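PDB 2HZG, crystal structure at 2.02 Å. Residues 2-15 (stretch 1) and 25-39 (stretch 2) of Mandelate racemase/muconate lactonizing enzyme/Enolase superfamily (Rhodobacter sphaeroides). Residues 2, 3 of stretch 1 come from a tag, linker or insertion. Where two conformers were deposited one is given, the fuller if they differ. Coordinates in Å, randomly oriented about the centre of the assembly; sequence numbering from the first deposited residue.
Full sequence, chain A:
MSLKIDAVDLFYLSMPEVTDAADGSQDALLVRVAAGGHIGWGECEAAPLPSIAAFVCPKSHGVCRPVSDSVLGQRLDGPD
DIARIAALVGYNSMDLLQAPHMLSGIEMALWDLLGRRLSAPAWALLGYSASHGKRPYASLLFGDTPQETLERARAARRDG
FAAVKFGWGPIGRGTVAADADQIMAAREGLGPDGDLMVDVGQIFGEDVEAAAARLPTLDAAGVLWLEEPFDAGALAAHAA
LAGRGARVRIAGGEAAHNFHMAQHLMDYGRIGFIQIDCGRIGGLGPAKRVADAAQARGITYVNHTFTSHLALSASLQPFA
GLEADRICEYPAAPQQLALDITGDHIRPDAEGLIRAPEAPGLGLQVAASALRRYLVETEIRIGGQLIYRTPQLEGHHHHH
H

Stretch 1 (2-15) SLKIDAVDLFYLSM
Stretch 2 (25-39) SQDALLVRVAAGGHI

Two neighbouring strands of an antiparallel sheet illustrate how a regular backbone ladder lets side chains sort by face. Strand 5-14 runs against strand 27-35, their directions 162° apart and their axes 4.5 Å apart at closest approach; together the stretches bury 1119 Å². Within the strands the backbone is extended, phi from -64 to -158 and psi from 104 to 174, except at Asp-6 (-103/-23); Gln-26, just before the second strand, is at -78/-22.

The ladder sets the register. Its hydrogen-bonded pairs are Ala-7 with Ala-34, Asp-9 with Arg-32, Phe-11 with Leu-30 and Leu-13 with Ala-28, at CA-CA separations of 4.9 to 5.1 Å. Each is closed by two reciprocal bonds, as in Asp-9 N to Arg-32 O and Arg-32 N to Asp-9 O, both 2.8 Å. Between them lie the narrower pairs Val-8 with Val-33, Leu-10 with Val-31 and Tyr-12 with Leu-29, where CA-H groups approach carbonyls, as Val-8 CA does Arg-32 O at 3.4 Å; Ser-14 pairs with Asp-27 (CA-CA 4.1 Å). Past the last rung, Met-15 N donates to Gln-26 O at 2.9 Å. At the other end the ladder is irregular: Ala-34 O accepts from both Asp-6 N (2.8 Å) and Ala-7 N (3.2 Å).

Apolar side chains occupy both faces, and most are buried, where they leave no polar group unmet. On the face of Val-8, branched residues pack diagonally as well as directly: Val-8 CG1 lies 3.7 Å from Val-31 CG1 and 4.2 Å from its partner's Val-33 CG2, and Ile-5 CG2 3.8 Å from Val-33 CG1. The three valines are t; Ile-5 and Leu-10 are m,t, and Leu-29 is t,p. On the face of Phe-11 (m, chi2 -96°), Leu-13 and Leu-30, both m,t, meet at 3.8 Å (CD1 to CD1), while small Ala-7 and Ala-34 bring their CB atoms within 3.8 Å.

Charge enters that same face where it is partly exposed. Asp-9 (m) presents OD2 to Arg-32 NH2 in a 3.0 Å salt bridge. Arg-32, with chi angles t, t, p and -151°, lays one guanidinium face over Phe-11 CZ, 3.8 Å from NH2. A water ties Asp-9 OD2 to Arg-32 O and NE. On the Val-8 face, another links Tyr-12 OH (chi1 t) to Asp-27 OD2 (chi1 p), each 2.5 Å from the water oxygen.

A type I' turn, Ala-35 to His-38, follows. Gly-36 (55/50) and Gly-37 (81/-15) suit its positive phi values, and a CB on Gly-36 would fall 3.0 Å from CD2 of tag-derived Leu-3. Asp-6 (m) anchors the turn, its OD2 accepting a very short 2.5 Å bond from Gly-36 N.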

# COMPACT_ATOMS: atom_id res chain seq x y z
N SER A 2 -9.72 17.96 30.13
CA SER A 2 -9.51 17.71 28.67
C SER A 2 -9.23 16.23 28.45
O SER A 2 -8.76 15.55 29.36
CB SER A 2 -8.35 18.55 28.14
OG SER A 2 -7.13 18.07 28.67
N LEU A 3 -9.48 15.74 27.24
CA LEU A 3 -9.42 14.30 26.97
C LEU A 3 -8.13 13.82 26.31
O LEU A 3 -7.62 14.47 25.39
CB LEU A 3 -10.59 13.89 26.08
CG LEU A 3 -12.03 13.85 26.61
CD1 LEU A 3 -12.90 13.28 25.49
CD2 LEU A 3 -12.14 13.00 27.87
N LYS A 4 -7.67 12.66 26.76
CA LYS A 4 -6.57 11.93 26.15
C LYS A 4 -7.00 10.48 25.89
O LYS A 4 -7.71 9.88 26.71
CB LYS A 4 -5.34 11.90 27.06
CG LYS A 4 -4.66 13.23 27.23
CD LYS A 4 -3.38 13.05 28.05
CE LYS A 4 -2.51 14.31 28.03
NZ LYS A 4 -1.16 14.05 28.67
N ILE A 5 -6.57 9.93 24.76
CA ILE A 5 -6.79 8.51 24.47
C ILE A 5 -6.05 7.66 25.49
O ILE A 5 -4.82 7.71 25.57
CB ILE A 5 -6.36 8.15 23.02
CG1 ILE A 5 -7.21 8.96 22.01
CG2 ILE A 5 -6.45 6.61 22.78
CD1 ILE A 5 -6.66 9.00 20.59
N ASP A 6 -6.80 6.90 26.29
CA ASP A 6 -6.28 6.06 27.37
C ASP A 6 -6.22 4.58 26.98
O ASP A 6 -5.51 3.80 27.59
CB ASP A 6 -7.18 6.18 28.62
CG ASP A 6 -7.46 7.63 29.02
OD1 ASP A 6 -6.51 8.39 29.30
OD2 ASP A 6 -8.65 8.02 29.07
N ALA A 7 -7.02 4.18 26.00
CA ALA A 7 -7.12 2.76 25.61
C ALA A 7 -7.52 2.63 24.15
O ALA A 7 -8.33 3.42 23.64
CB ALA A 7 -8.13 2.00 26.51
N VAL A 8 -6.95 1.64 23.48
CA VAL A 8 -7.39 1.28 22.13
C VAL A 8 -7.37 -0.22 22.12
O VAL A 8 -6.28 -0.83 22.16
CB VAL A 8 -6.46 1.82 21.01
CG1 VAL A 8 -7.02 1.44 19.61
CG2 VAL A 8 -6.23 3.32 21.12
N ASP A 9 -8.56 -0.81 22.09
CA ASP A 9 -8.69 -2.25 22.10
C ASP A 9 -9.14 -2.75 20.74
O ASP A 9 -10.07 -2.19 20.12
CB ASP A 9 -9.67 -2.72 23.19
CG ASP A 9 -9.14 -2.42 24.57
OD1 ASP A 9 -8.01 -2.87 24.88
OD2 ASP A 9 -9.82 -1.68 25.32
N LEU A 10 -8.44 -3.79 20.31
CA LEU A 10 -8.57 -4.35 18.97
C LEU A 10 -9.17 -5.75 19.04
O LEU A 10 -8.58 -6.63 19.66
CB LEU A 10 -7.19 -4.42 18.31
CG LEU A 10 -6.34 -3.13 18.28
CD1 LEU A 10 -5.04 -3.34 17.45
CD2 LEU A 10 -7.14 -1.95 17.73
N PHE A 11 -10.30 -5.94 18.38
CA PHE A 11 -11.06 -7.18 18.41
C PHE A 11 -11.05 -7.85 17.04
O PHE A 11 -11.66 -7.36 16.11
CB PHE A 11 -12.51 -6.89 18.83
CG PHE A 11 -12.63 -6.34 20.23
CD1 PHE A 11 -12.90 -7.21 21.29
CD2 PHE A 11 -12.45 -4.98 20.48
CE1 PHE A 11 -13.02 -6.72 22.59
CE2 PHE A 11 -12.56 -4.48 21.78
CZ PHE A 11 -12.84 -5.36 22.84
N TYR A 12 -10.32 -8.96 16.94
CA TYR A 12 -10.28 -9.75 15.71
C TYR A 12 -11.52 -10.64 15.74
O TYR A 12 -11.62 -11.53 16.58
CB TYR A 12 -8.99 -10.60 15.69
CG TYR A 12 -8.67 -11.39 14.41
CD1 TYR A 12 -9.61 -11.59 13.39
CD2 TYR A 12 -7.41 -11.99 14.27
CE1 TYR A 12 -9.29 -12.35 12.24
CE2 TYR A 12 -7.07 -12.74 13.13
CZ TYR A 12 -8.01 -12.92 12.12
OH TYR A 12 -7.65 -13.66 11.00
N LEU A 13 -12.48 -10.37 14.86
CA LEU A 13 -13.67 -11.20 14.81
C LEU A 13 -13.66 -12.06 13.55
O LEU A 13 -13.20 -11.60 12.51
CB LEU A 13 -14.95 -10.34 14.83
CG LEU A 13 -15.12 -9.40 16.03
CD1 LEU A 13 -16.53 -8.79 15.97
CD2 LEU A 13 -14.87 -10.14 17.34
N SER A 14 -14.21 -13.27 13.64
CA SER A 14 -14.31 -14.11 12.45
C SER A 14 -15.51 -15.05 12.52
O SER A 14 -15.84 -15.56 13.58
CB SER A 14 -13.02 -14.97 12.28
OG SER A 14 -13.03 -15.68 11.05
N MET A 15 -16.15 -15.25 11.37
CA MET A 15 -17.03 -16.40 11.13
C MET A 15 -16.25 -17.68 11.45
O MET A 15 -15.01 -17.69 11.31
CB MET A 15 -17.48 -16.42 9.67
CG MET A 15 -18.52 -15.34 9.29
SD MET A 15 -20.10 -15.50 10.16
CE MET A 15 -20.83 -16.84 9.23
N SER A 25 -17.20 -9.61 4.52
CA SER A 25 -18.05 -9.71 5.71
C SER A 25 -17.75 -10.94 6.56
O SER A 25 -18.36 -11.13 7.62
CB SER A 25 -19.54 -9.65 5.33
OG SER A 25 -19.98 -10.85 4.72
N GLN A 26 -16.79 -11.76 6.13
CA GLN A 26 -16.48 -13.03 6.81
C GLN A 26 -15.65 -12.86 8.07
O GLN A 26 -15.63 -13.73 8.92
CB GLN A 26 -15.76 -13.99 5.87
CG GLN A 26 -16.53 -14.28 4.59
CD GLN A 26 -15.86 -15.39 3.78
OE1 GLN A 26 -15.98 -16.56 4.12
NE2 GLN A 26 -15.15 -15.01 2.73
N ASP A 27 -14.93 -11.74 8.16
CA ASP A 27 -14.17 -11.43 9.36
C ASP A 27 -14.14 -9.93 9.54
O ASP A 27 -14.69 -9.20 8.70
CB ASP A 27 -12.78 -12.13 9.39
CG ASP A 27 -11.70 -11.42 8.58
OD1 ASP A 27 -11.99 -10.45 7.87
OD2 ASP A 27 -10.52 -11.83 8.68
N ALA A 28 -13.59 -9.46 10.66
CA ALA A 28 -13.57 -8.03 10.96
C ALA A 28 -12.48 -7.71 11.96
O ALA A 28 -12.08 -8.55 12.76
CB ALA A 28 -14.95 -7.55 11.53
N LEU A 29 -11.98 -6.48 11.89
CA LEU A 29 -11.17 -5.95 12.98
C LEU A 29 -11.90 -4.73 13.53
O LEU A 29 -11.99 -3.70 12.86
CB LEU A 29 -9.74 -5.61 12.54
CG LEU A 29 -8.86 -5.06 13.69
CD1 LEU A 29 -8.61 -6.09 14.81
CD2 LEU A 29 -7.53 -4.58 13.15
N LEU A 30 -12.44 -4.86 14.74
CA LEU A 30 -13.14 -3.75 15.39
C LEU A 30 -12.20 -3.03 16.35
O LEU A 30 -11.29 -3.63 16.91
CB LEU A 30 -14.39 -4.26 16.13
CG LEU A 30 -15.54 -4.90 15.33
CD1 LEU A 30 -16.76 -5.04 16.24
CD2 LEU A 30 -15.93 -4.06 14.11
N VAL A 31 -12.43 -1.74 16.52
CA VAL A 31 -11.51 -0.92 17.28
C VAL A 31 -12.34 -0.13 18.27
O VAL A 31 -13.23 0.62 17.86
CB VAL A 31 -10.74 0.10 16.37
CG1 VAL A 31 -9.81 0.97 17.21
CG2 VAL A 31 -9.92 -0.61 15.25
N ARG A 32 -12.05 -0.32 19.55
CA ARG A 32 -12.72 0.48 20.58
C ARG A 32 -11.70 1.42 21.18
O ARG A 32 -10.71 0.98 21.77
CB ARG A 32 -13.32 -0.42 21.68
CG ARG A 32 -14.13 0.37 22.74
CD ARG A 32 -14.61 -0.50 23.90
NE ARG A 32 -13.52 -1.18 24.57
CZ ARG A 32 -13.62 -2.35 25.20
NH1 ARG A 32 -14.79 -2.99 25.25
NH2 ARG A 32 -12.54 -2.89 25.77
N VAL A 33 -11.94 2.72 21.04
CA VAL A 33 -11.07 3.73 21.62
C VAL A 33 -11.75 4.27 22.89
O VAL A 33 -12.97 4.52 22.88
CB VAL A 33 -10.78 4.87 20.62
CG1 VAL A 33 -9.89 5.95 21.26
CG2 VAL A 33 -10.12 4.32 19.33
N ALA A 34 -10.98 4.43 23.96
CA ALA A 34 -11.46 5.05 25.20
C ALA A 34 -10.66 6.31 25.49
O ALA A 34 -9.42 6.28 25.46
CB ALA A 34 -11.38 4.06 26.39
N ALA A 35 -11.35 7.39 25.80
CA ALA A 35 -10.70 8.62 26.24
C ALA A 35 -11.48 9.12 27.44
O ALA A 35 -12.59 9.65 27.29
CB ALA A 35 -10.68 9.66 25.12
N GLY A 36 -10.93 8.92 28.63
CA GLY A 36 -11.56 9.38 29.88
C GLY A 36 -12.98 8.87 30.03
O GLY A 36 -13.89 9.65 30.26
N GLY A 37 -13.16 7.56 29.87
CA GLY A 37 -14.49 6.96 30.03
C GLY A 37 -15.42 7.08 28.83
O GLY A 37 -16.44 6.40 28.76
N HIS A 38 -15.08 7.97 27.89
CA HIS A 38 -15.86 8.12 26.67
C HIS A 38 -15.38 7.10 25.63
O HIS A 38 -14.17 6.92 25.46
CB HIS A 38 -15.73 9.53 26.14
CG HIS A 38 -16.26 10.56 27.09
ND1 HIS A 38 -17.58 10.96 27.09
CD2 HIS A 38 -15.66 11.25 28.09
CE1 HIS A 38 -17.76 11.87 28.03
NE2 HIS A 38 -16.61 12.06 28.65
N ILE A 39 -16.33 6.46 24.94
CA ILE A 39 -16.04 5.34 24.04
C ILE A 39 -16.37 5.71 22.59
O ILE A 39 -17.32 6.45 22.32
CB ILE A 39 -16.83 4.05 24.48
CG1 ILE A 39 -16.38 3.58 25.87
CG2 ILE A 39 -16.68 2.90 23.49
CD1 ILE A 39 -14.90 3.21 25.96
O HOH W 1 -11.09 6.00 29.46
O HOH W 2 -11.07 0.54 24.65
O HOH W 3 -9.50 -14.06 9.32